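Local coordinates for endoglucanase (Ganoderma lucidum, PDB 5D8Z), which probably hydrolyses internal beta-1,4-glucosidic bonds of cellulose and related glucans, as a family 5 glycoside hydrolase built on a TIM barrel, at residues 205-209 with 256-261; 235-239 with 250-254; 304-308 with 340-344. All blocks are in the same frame, centred on the assembly; numbering follows the deposited sequence.

How the interactions relate
All three lie in one eight-stranded parallel TIM barrel: a loop on a helix (interaction 1), a loop folded back on itself (interaction 2) and the last strand with the C-terminal tail (interaction 3). Interactions 1 and 2 are neighbours, their centres 11 Å apart, and share helix 254-267: 250-254 runs into its first residue and 256-261 lies on its early turns. Along the chain both segments of interaction 2 fall between those of interaction 1. They touch directly, Ala205 CB lying 3.6 Å from Lys236 CG. Interaction 3 follows later in sequence, its centre 19 Å from interaction 1 and 15 Å from interaction 2. Only interaction 2 carries a residue of the glycan pocket, Tyr237.

Interaction 1 of 3, residues 205-209 with 256-261; sequences AETFV and NAWAPL
This is an apolar loop-on-helix contact in the outer layer of the TIM barrel, where the loop after strand 194-198 lies against the first turns of helix 254-267. The loop segment 205-209 has phi/psi of -67/-25 at Ala205, -71/-37 at Glu206 and -106/1 at Thr207. Ala257 is the residue approached most closely: its CA is 4.3 Å from Glu206 CA, whereas Val209 CA and Leu261 CA are 7.2 Å apart. The helix is irregular here. A wider pi-type turn spans 256-258, and proline has no amide hydrogen, so Pro260 fits the kink where position 260 makes no backbone bond to the preceding turn; Leu261 N to Ala257 O, 3.0 Å, restores the helical pattern.

Small residues allow the close approach. Ala205 points its CB toward the helix, 4.5 Å from Ala257 CB, and over one face of the Trp258 ring, 4.0 Å from Trp258 CZ3; Leu261 CD2 is 4.4 Å from Ala205 CB. Leu261 (chi1 t, chi2 p) also sets CD1 3.9 Å from Val209 CG2 and 4.5 Å from Phe208 CD2. Phe208 (chi1 t) packs inward against Phe232 and Val234 of strand 230-235, so the contact continues into the barrel wall. The end of Glu206 (chi1 t) comes nearer than its CB direction suggests, with OE1 3.3 Å from Asn256 CB.

With 324 Å² buried and no hydrogen bond across the interface, cohesion between these two segments rests on shape fit and exclusion of water from alanine, leucine, valine and aromatic surfaces.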
loop_
_atom_site.group_PDB
_atom_site.type_symbol
_atom_site.label_atom_id
_atom_site.label_comp_id
_atom_site.label_asym_id
_atom_site.label_seq_id
_atom_site.Cartn_x
_atom_site.Cartn_y
_atom_site.Cartn_z
ATOM N N ALA A 205 5.414 -10.267 -5.347
ATOM C CA ALA A 205 6.726 -10.548 -4.759
ATOM C C ALA A 205 7.441 -11.737 -5.400
ATOM O O ALA A 205 8.653 -11.845 -5.315
ATOM C CB ALA A 205 6.577 -10.822 -3.272
ATOM N N GLU A 206 6.678 -12.644 -5.991
ATOM C CA GLU A 206 7.220 -13.839 -6.620
ATOM C C GLU A 206 7.978 -13.532 -7.901
ATOM O O GLU A 206 8.969 -14.165 -8.198
ATOM C CB GLU A 206 6.086 -14.803 -6.921
ATOM C CG GLU A 206 6.488 -16.118 -7.550
ATOM C CD GLU A 206 5.612 -17.257 -7.055
ATOM O OE1 GLU A 206 5.362 -17.316 -5.823
ATOM O OE2 GLU A 206 5.171 -18.098 -7.872
ATOM N N THR A 207 7.512 -12.566 -8.675
ATOM C CA THR A 207 8.150 -12.257 -9.958
ATOM C C THR A 207 8.953 -10.976 -9.904
ATOM O O THR A 207 9.512 -10.578 -10.910
ATOM C CB THR A 207 7.092 -12.056 -11.038
ATOM O OG1 THR A 207 6.251 -10.958 -10.636
ATOM C CG2 THR A 207 6.265 -13.320 -11.191
ATOM N N PHE A 208 9.000 -10.327 -8.747
ATOM C CA PHE A 208 9.604 -9.016 -8.653
ATOM C C PHE A 208 11.007 -8.910 -9.211
ATOM O O PHE A 208 11.346 -7.898 -9.808
ATOM C CB PHE A 208 9.643 -8.539 -7.213
ATOM C CG PHE A 208 9.958 -7.075 -7.077
ATOM C CD1 PHE A 208 8.974 -6.132 -7.290
ATOM C CD2 PHE A 208 11.239 -6.648 -6.753
ATOM C CE1 PHE A 208 9.255 -4.788 -7.185
ATOM C CE2 PHE A 208 11.527 -5.303 -6.634
ATOM C CZ PHE A 208 10.532 -4.367 -6.847
ATOM N N VAL A 209 11.829 -9.932 -8.988
ATOM C CA VAL A 209 13.184 -10.003 -9.563
ATOM C C VAL A 209 13.165 -10.645 -10.962
ATOM O O VAL A 209 13.799 -10.123 -11.894
ATOM C CB VAL A 209 14.145 -10.808 -8.657
ATOM C CG1 VAL A 209 15.564 -10.776 -9.218
ATOM C CG2 VAL A 209 14.117 -10.285 -7.218
ATOM N N ASN A 256 8.762 -19.905 -2.853
ATOM C CA ASN A 256 8.676 -19.304 -4.194
ATOM C C ASN A 256 8.769 -17.779 -4.252
ATOM O O ASN A 256 8.925 -17.220 -5.344
ATOM C CB ASN A 256 7.399 -19.771 -4.884
ATOM C CG ASN A 256 7.373 -21.276 -5.104
ATOM O OD1 ASN A 256 8.274 -22.004 -4.661
ATOM N ND2 ASN A 256 6.337 -21.753 -5.793
ATOM N N ALA A 257 8.705 -17.116 -3.089
ATOM C CA ALA A 257 8.647 -15.667 -3.048
ATOM C C ALA A 257 9.574 -15.010 -2.042
ATOM O O ALA A 257 10.477 -14.293 -2.436
ATOM C CB ALA A 257 7.226 -15.237 -2.805
ATOM N N TRP A 258 9.371 -15.238 -0.750
ATOM C CA TRP A 258 10.123 -14.471 0.242
ATOM C C TRP A 258 11.560 -14.908 0.370
ATOM O O TRP A 258 12.419 -14.076 0.633
ATOM C CB TRP A 258 9.466 -14.500 1.613
ATOM C CG TRP A 258 8.076 -14.140 1.563
ATOM C CD1 TRP A 258 7.041 -14.957 1.778
ATOM C CD2 TRP A 258 7.526 -12.861 1.233
ATOM N NE1 TRP A 258 5.862 -14.280 1.637
ATOM C CE2 TRP A 258 6.131 -12.984 1.293
ATOM C CE3 TRP A 258 8.076 -11.622 0.896
ATOM C CZ2 TRP A 258 5.274 -11.923 1.022
ATOM C CZ3 TRP A 258 7.226 -10.568 0.640
ATOM C CH2 TRP A 258 5.836 -10.724 0.709
ATOM N N ALA A 259 11.833 -16.197 0.209
ATOM C CA ALA A 259 13.236 -16.667 0.245
ATOM C C ALA A 259 14.040 -16.065 -0.894
ATOM O O ALA A 259 14.972 -15.295 -0.609
ATOM C CB ALA A 259 13.331 -18.188 0.222
ATOM N N PRO A 260 13.670 -16.363 -2.181
ATOM C CA PRO A 260 14.441 -15.790 -3.301
ATOM C C PRO A 260 14.525 -14.290 -3.177
ATOM O O PRO A 260 15.579 -13.673 -3.411
ATOM C CB PRO A 260 13.618 -16.164 -4.539
ATOM C CG PRO A 260 12.840 -17.351 -4.126
ATOM C CD PRO A 260 12.489 -17.078 -2.691
ATOM N N LEU A 261 13.427 -13.695 -2.767
ATOM C CA LEU A 261 13.431 -12.268 -2.715
ATOM C C LEU A 261 14.493 -11.732 -1.750
ATOM O O LEU A 261 15.293 -10.879 -2.126
ATOM C CB LEU A 261 12.043 -11.731 -2.387
ATOM C CG LEU A 261 12.059 -10.211 -2.391
ATOM C CD1 LEU A 261 12.566 -9.683 -3.728
ATOM C CD2 LEU A 261 10.682 -9.705 -2.067
#

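Interaction 2 of 3, residues 235-239 with 250-254; sequences HKYLD and TTNNI. With BGC (beta-D-glucopyranose), chain C.
In this TIM barrel, the long loop after strand 230-235 folds back on itself: 250-254 runs almost antiparallel to 235-239, their end-to-end directions 162° apart, without forming a regular ladder. Leu238 CA faces Thr251 CA and Asp239 CA faces Thr250 CA, both at 5.6 Å.

Thr250 begins the segment, its N donating to Leu238 O at 3.0 Å and nearly straight (169°); its OG1 (chi1 p) adds a weak bond to the same oxygen, 3.3 Å. Thr251, chi1 t, accepts from Asn253 N through OG1 at 3.1 Å, forming an ST turn, while its carbonyl O lies 3.3 Å from Leu238 CD2. The buried isobutyl group of Leu238 (chi1 m, chi2 p) also packs on Phe288 and Met289 of helix 283-298, a setting that suits leucine. Asn252 OD1 takes a weak bond from Ile254 N at 3.3 Å. Asn253 occupies the N-cap position of helix 254-267 with positive phi (59°), which asparagine tolerates well. Its side chain, chi1 m, instead of capping, turns toward 235-239, where an amide can both donate and accept: ND2 gives a weak bond to Tyr237 O (3.4 Å) and OD1 accepts from Lys236 NZ (3.1 Å).

This fold-back joins the helix start to a segment lining the glycan pocket. Asp239 turns away to bond Ser243, another pocket residue. Tyr237 also points away, its OH bonded to Glu276, and its CE2 lies 3.6 Å from C6 of a bound beta-D-glucopyranose.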
loop_
_atom_site.group_PDB
_atom_site.type_symbol
_atom_site.label_atom_id
_atom_site.label_comp_id
_atom_site.label_asym_id
_atom_site.label_seq_id
_atom_site.Cartn_x
_atom_site.Cartn_y
_atom_site.Cartn_z
ATOM N N HIS A 235 3.547 -7.019 -2.998
ATOM C CA HIS A 235 2.261 -7.548 -2.600
ATOM C C HIS A 235 2.280 -9.067 -2.829
ATOM O O HIS A 235 2.952 -9.545 -3.748
ATOM C CB HIS A 235 1.190 -6.917 -3.466
ATOM C CG HIS A 235 0.944 -5.463 -3.194
ATOM N ND1 HIS A 235 -0.160 -4.803 -3.687
ATOM C CD2 HIS A 235 1.622 -4.551 -2.460
ATOM C CE1 HIS A 235 -0.137 -3.547 -3.290
ATOM N NE2 HIS A 235 0.930 -3.368 -2.534
ATOM N N LYS A 236 1.557 -9.806 -1.983
ATOM C CA LYS A 236 1.517 -11.280 -2.009
ATOM C C LYS A 236 0.360 -11.857 -1.193
ATOM O O LYS A 236 0.220 -11.591 0.028
ATOM C CB LYS A 236 2.809 -11.874 -1.457
ATOM C CG LYS A 236 3.607 -12.637 -2.488
ATOM C CD LYS A 236 2.953 -13.959 -2.807
ATOM C CE LYS A 236 2.894 -14.246 -4.292
ATOM N NZ LYS A 236 2.039 -15.456 -4.496
ATOM N N TYR A 237 -0.442 -12.682 -1.861
ATOM C CA TYR A 237 -1.621 -13.287 -1.251
ATOM C C TYR A 237 -1.371 -14.771 -1.131
ATOM O O TYR A 237 -0.418 -15.261 -1.706
ATOM C CB TYR A 237 -2.839 -12.979 -2.105
ATOM C CG TYR A 237 -3.245 -11.536 -1.962
ATOM C CD1 TYR A 237 -4.007 -11.122 -0.877
ATOM C CD2 TYR A 237 -2.843 -10.577 -2.876
ATOM C CE1 TYR A 237 -4.404 -9.816 -0.736
ATOM C CE2 TYR A 237 -3.219 -9.259 -2.721
ATOM C CZ TYR A 237 -3.997 -8.891 -1.651
ATOM O OH TYR A 237 -4.373 -7.589 -1.476
ATOM N N LEU A 238 -2.217 -15.488 -0.397
ATOM C CA LEU A 238 -1.921 -16.869 -0.044
ATOM C C LEU A 238 -2.768 -17.906 -0.782
ATOM O O LEU A 238 -2.777 -19.082 -0.411
ATOM C CB LEU A 238 -2.043 -17.041 1.476
ATOM C CG LEU A 238 -0.841 -16.469 2.264
ATOM C CD1 LEU A 238 -0.930 -14.956 2.391
ATOM C CD2 LEU A 238 -0.672 -17.067 3.654
ATOM N N ASP A 239 -3.459 -17.491 -1.840
ATOM C CA ASP A 239 -4.358 -18.400 -2.555
ATOM C C ASP A 239 -3.682 -18.870 -3.820
ATOM O O ASP A 239 -2.660 -18.306 -4.204
ATOM C CB ASP A 239 -5.719 -17.761 -2.841
ATOM C CG ASP A 239 -5.618 -16.393 -3.480
ATOM O OD1 ASP A 239 -4.666 -15.646 -3.174
ATOM O OD2 ASP A 239 -6.524 -16.043 -4.268
ATOM N N THR A 250 -3.367 -21.868 0.621
ATOM C CA THR A 250 -2.731 -23.034 0.056
ATOM C C THR A 250 -1.202 -22.967 0.119
ATOM O O THR A 250 -0.527 -23.785 -0.502
ATOM C CB THR A 250 -3.129 -23.124 -1.425
ATOM O OG1 THR A 250 -2.688 -21.944 -2.112
ATOM C CG2 THR A 250 -4.640 -23.230 -1.566
ATOM N N THR A 251 -0.656 -22.006 0.866
ATOM C CA THR A 251 0.780 -21.707 0.803
ATOM C C THR A 251 1.181 -20.560 1.729
ATOM O O THR A 251 0.332 -19.780 2.136
ATOM C CB THR A 251 1.202 -21.281 -0.612
ATOM O OG1 THR A 251 2.621 -21.071 -0.646
ATOM C CG2 THR A 251 0.495 -19.977 -1.021
ATOM N N ASN A 252 2.481 -20.466 2.023
ATOM C CA ASN A 252 3.063 -19.346 2.770
ATOM C C ASN A 252 4.080 -18.515 2.004
ATOM O O ASN A 252 4.736 -17.650 2.589
ATOM C CB ASN A 252 3.685 -19.815 4.094
ATOM C CG ASN A 252 4.771 -20.889 3.938
ATOM O OD1 ASN A 252 5.454 -21.020 2.911
ATOM N ND2 ASN A 252 4.934 -21.666 5.002
ATOM N N ASN A 253 4.219 -18.795 0.709
ATOM C CA ASN A 253 5.050 -18.002 -0.193
ATOM C C ASN A 253 6.507 -17.894 0.151
ATOM O O ASN A 253 7.199 -17.084 -0.451
ATOM C CB ASN A 253 4.510 -16.586 -0.292
ATOM C CG ASN A 253 3.063 -16.549 -0.690
ATOM O OD1 ASN A 253 2.705 -16.894 -1.813
ATOM N ND2 ASN A 253 2.217 -16.121 0.227
ATOM N N ILE A 254 6.994 -18.689 1.096
ATOM C CA ILE A 254 8.416 -18.626 1.477
ATOM C C ILE A 254 9.317 -19.177 0.390
ATOM O O ILE A 254 10.240 -18.481 -0.056
ATOM C CB ILE A 254 8.695 -19.386 2.774
ATOM C CG1 ILE A 254 8.040 -18.630 3.937
ATOM C CG2 ILE A 254 10.190 -19.523 2.990
ATOM C CD1 ILE A 254 7.697 -19.470 5.150
HETATM C C2 BGC C . -6.905 -8.973 -8.465
HETATM C C3 BGC C . -6.788 -7.882 -7.377
HETATM C C4 BGC C . -5.618 -8.107 -6.436
HETATM C C5 BGC C . -4.333 -8.427 -7.228
HETATM C C6 BGC C . -3.217 -8.911 -6.305
HETATM C C1 BGC C . -5.570 -9.393 -9.136
HETATM O O2 BGC C . -7.804 -8.490 -9.468
HETATM O O3 BGC C . -7.949 -7.817 -6.524
HETATM O O4 BGC C . -5.560 -6.952 -5.564
HETATM O O5 BGC C . -4.498 -9.483 -8.189
HETATM O O6 BGC C . -2.838 -10.263 -6.586
#

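Interaction 3 of 3, residues 304-308 with 340-344; sequences LGYVG and CLAPN
A single tyrosine bridges the last barrel strand and the C-terminal tail in this contact, on the outside of the TIM barrel, at the strand that closes the ring. Segment 304-308 belongs to strand 303-312, which pairs with strand 24-30; segment 340-344 carries the end of helix 335-341 and turns into loop at Ala342. The nearest CA atoms, Gly308 and Leu341, are 7.4 Å apart, too far for backbone pairing, so the side chains of Tyr306 and Leu341 make the contact.

The polar link is one hydrogen bond. Tyr306, with chi1 p and chi2 83°, projects from the strand toward the tail, and its OH donates to Leu341 O at a modelled 2.4 Å, very short for such a bond. The carbonyl lies at the ring's edge, near its plane. Tyrosine suits the place because its length crosses the gap while its hydroxyl satisfies a carbonyl at the helix end.

Apolar contacts flank this bond. Leu341 (chi1 m, chi2 t) sets CD2 4.3 Å from Tyr306 CE1, and CD1 4.5 Å from Gly308 CA; a CB on Gly308 would sit tightly against that methyl.

One covalent tie lies beside them: Cys340 forms a disulfide with Cys290 of helix 283-298, whose Val293 and Gln296 also touch Tyr306. Between these two segments, over 161 Å² of interface, the tail thus relies on one directional bond in mainly hydrophobic surroundings.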
loop_
_atom_site.group_PDB
_atom_site.type_symbol
_atom_site.label_atom_id
_atom_site.label_comp_id
_atom_site.label_asym_id
_atom_site.label_seq_id
_atom_site.Cartn_x
_atom_site.Cartn_y
_atom_site.Cartn_z
ATOM N N LEU A 304 10.947 -4.510 5.637
ATOM C CA LEU A 304 10.522 -3.503 6.607
ATOM C C LEU A 304 9.179 -3.819 7.324
ATOM O O LEU A 304 8.857 -3.209 8.375
ATOM C CB LEU A 304 10.356 -2.147 5.926
ATOM C CG LEU A 304 11.547 -1.259 5.583
ATOM C CD1 LEU A 304 11.094 0.199 5.616
ATOM C CD2 LEU A 304 12.707 -1.467 6.536
ATOM N N GLY A 305 8.386 -4.738 6.763
ATOM C CA GLY A 305 7.055 -5.007 7.317
ATOM C C GLY A 305 6.009 -5.610 6.400
ATOM O O GLY A 305 6.238 -5.797 5.206
ATOM N N TYR A 306 4.852 -5.925 6.983
ATOM C CA TYR A 306 3.675 -6.359 6.213
ATOM C C TYR A 306 2.526 -5.452 6.573
ATOM O O TYR A 306 2.520 -4.890 7.674
ATOM C CB TYR A 306 3.310 -7.819 6.486
ATOM C CG TYR A 306 3.006 -8.074 7.924
ATOM C CD1 TYR A 306 1.759 -7.813 8.433
ATOM C CD2 TYR A 306 3.998 -8.528 8.802
ATOM C CE1 TYR A 306 1.482 -8.014 9.766
ATOM C CE2 TYR A 306 3.724 -8.736 10.131
ATOM C CZ TYR A 306 2.454 -8.487 10.602
ATOM O OH TYR A 306 2.133 -8.706 11.920
ATOM N N VAL A 307 1.581 -5.281 5.638
ATOM C CA VAL A 307 0.332 -4.554 5.890
ATOM C C VAL A 307 -0.797 -5.395 5.358
ATOM O O VAL A 307 -0.807 -5.762 4.191
ATOM C CB VAL A 307 0.308 -3.206 5.174
ATOM C CG1 VAL A 307 -0.861 -2.349 5.643
ATOM C CG2 VAL A 307 1.595 -2.461 5.406
ATOM N N GLY A 308 -1.754 -5.695 6.215
ATOM C CA GLY A 308 -2.796 -6.660 5.871
ATOM C C GLY A 308 -3.930 -6.038 5.083
ATOM O O GLY A 308 -4.332 -4.918 5.363
ATOM N N CYS A 340 -2.968 -14.330 13.880
ATOM C CA CYS A 340 -1.703 -14.188 13.156
ATOM C C CYS A 340 -1.113 -12.778 12.962
ATOM O O CYS A 340 0.038 -12.551 13.299
ATOM C CB CYS A 340 -1.823 -14.903 11.809
ATOM S SG CYS A 340 -1.738 -16.714 11.956
ATOM N N LEU A 341 -1.883 -11.841 12.433
ATOM C CA LEU A 341 -1.305 -10.625 11.896
ATOM C C LEU A 341 -0.946 -9.607 12.931
ATOM O O LEU A 341 -0.101 -8.770 12.672
ATOM C CB LEU A 341 -2.240 -9.965 10.903
ATOM C CG LEU A 341 -2.644 -10.717 9.652
ATOM C CD1 LEU A 341 -3.641 -9.877 8.876
ATOM C CD2 LEU A 341 -1.444 -10.995 8.767
ATOM N N ALA A 342 -1.591 -9.630 14.088
ATOM C CA ALA A 342 -1.287 -8.617 15.114
ATOM C C ALA A 342 0.076 -8.857 15.747
ATOM O O ALA A 342 0.334 -9.923 16.279
ATOM C CB ALA A 342 -2.359 -8.578 16.182
ATOM N N PRO A 343 0.963 -7.863 15.676
ATOM C CA PRO A 343 2.210 -7.958 16.416
ATOM C C PRO A 343 2.038 -8.467 17.854
ATOM O O PRO A 343 2.861 -9.268 18.322
ATOM C CB PRO A 343 2.733 -6.511 16.422
ATOM C CG PRO A 343 1.743 -5.703 15.657
ATOM C CD PRO A 343 0.928 -6.650 14.851
ATOM N N ASN A 344 0.975 -8.031 18.536
ATOM C CA ASN A 344 0.699 -8.450 19.922
ATOM C C ASN A 344 0.160 -9.888 20.043
ATOM O O ASN A 344 -0.790 -10.127 20.766
ATOM C CB ASN A 344 -0.310 -7.475 20.561
ATOM C CG ASN A 344 0.218 -6.830 21.822
ATOM O OD1 ASN A 344 0.835 -7.488 22.670
ATOM N ND2 ASN A 344 -0.009 -5.523 21.953
#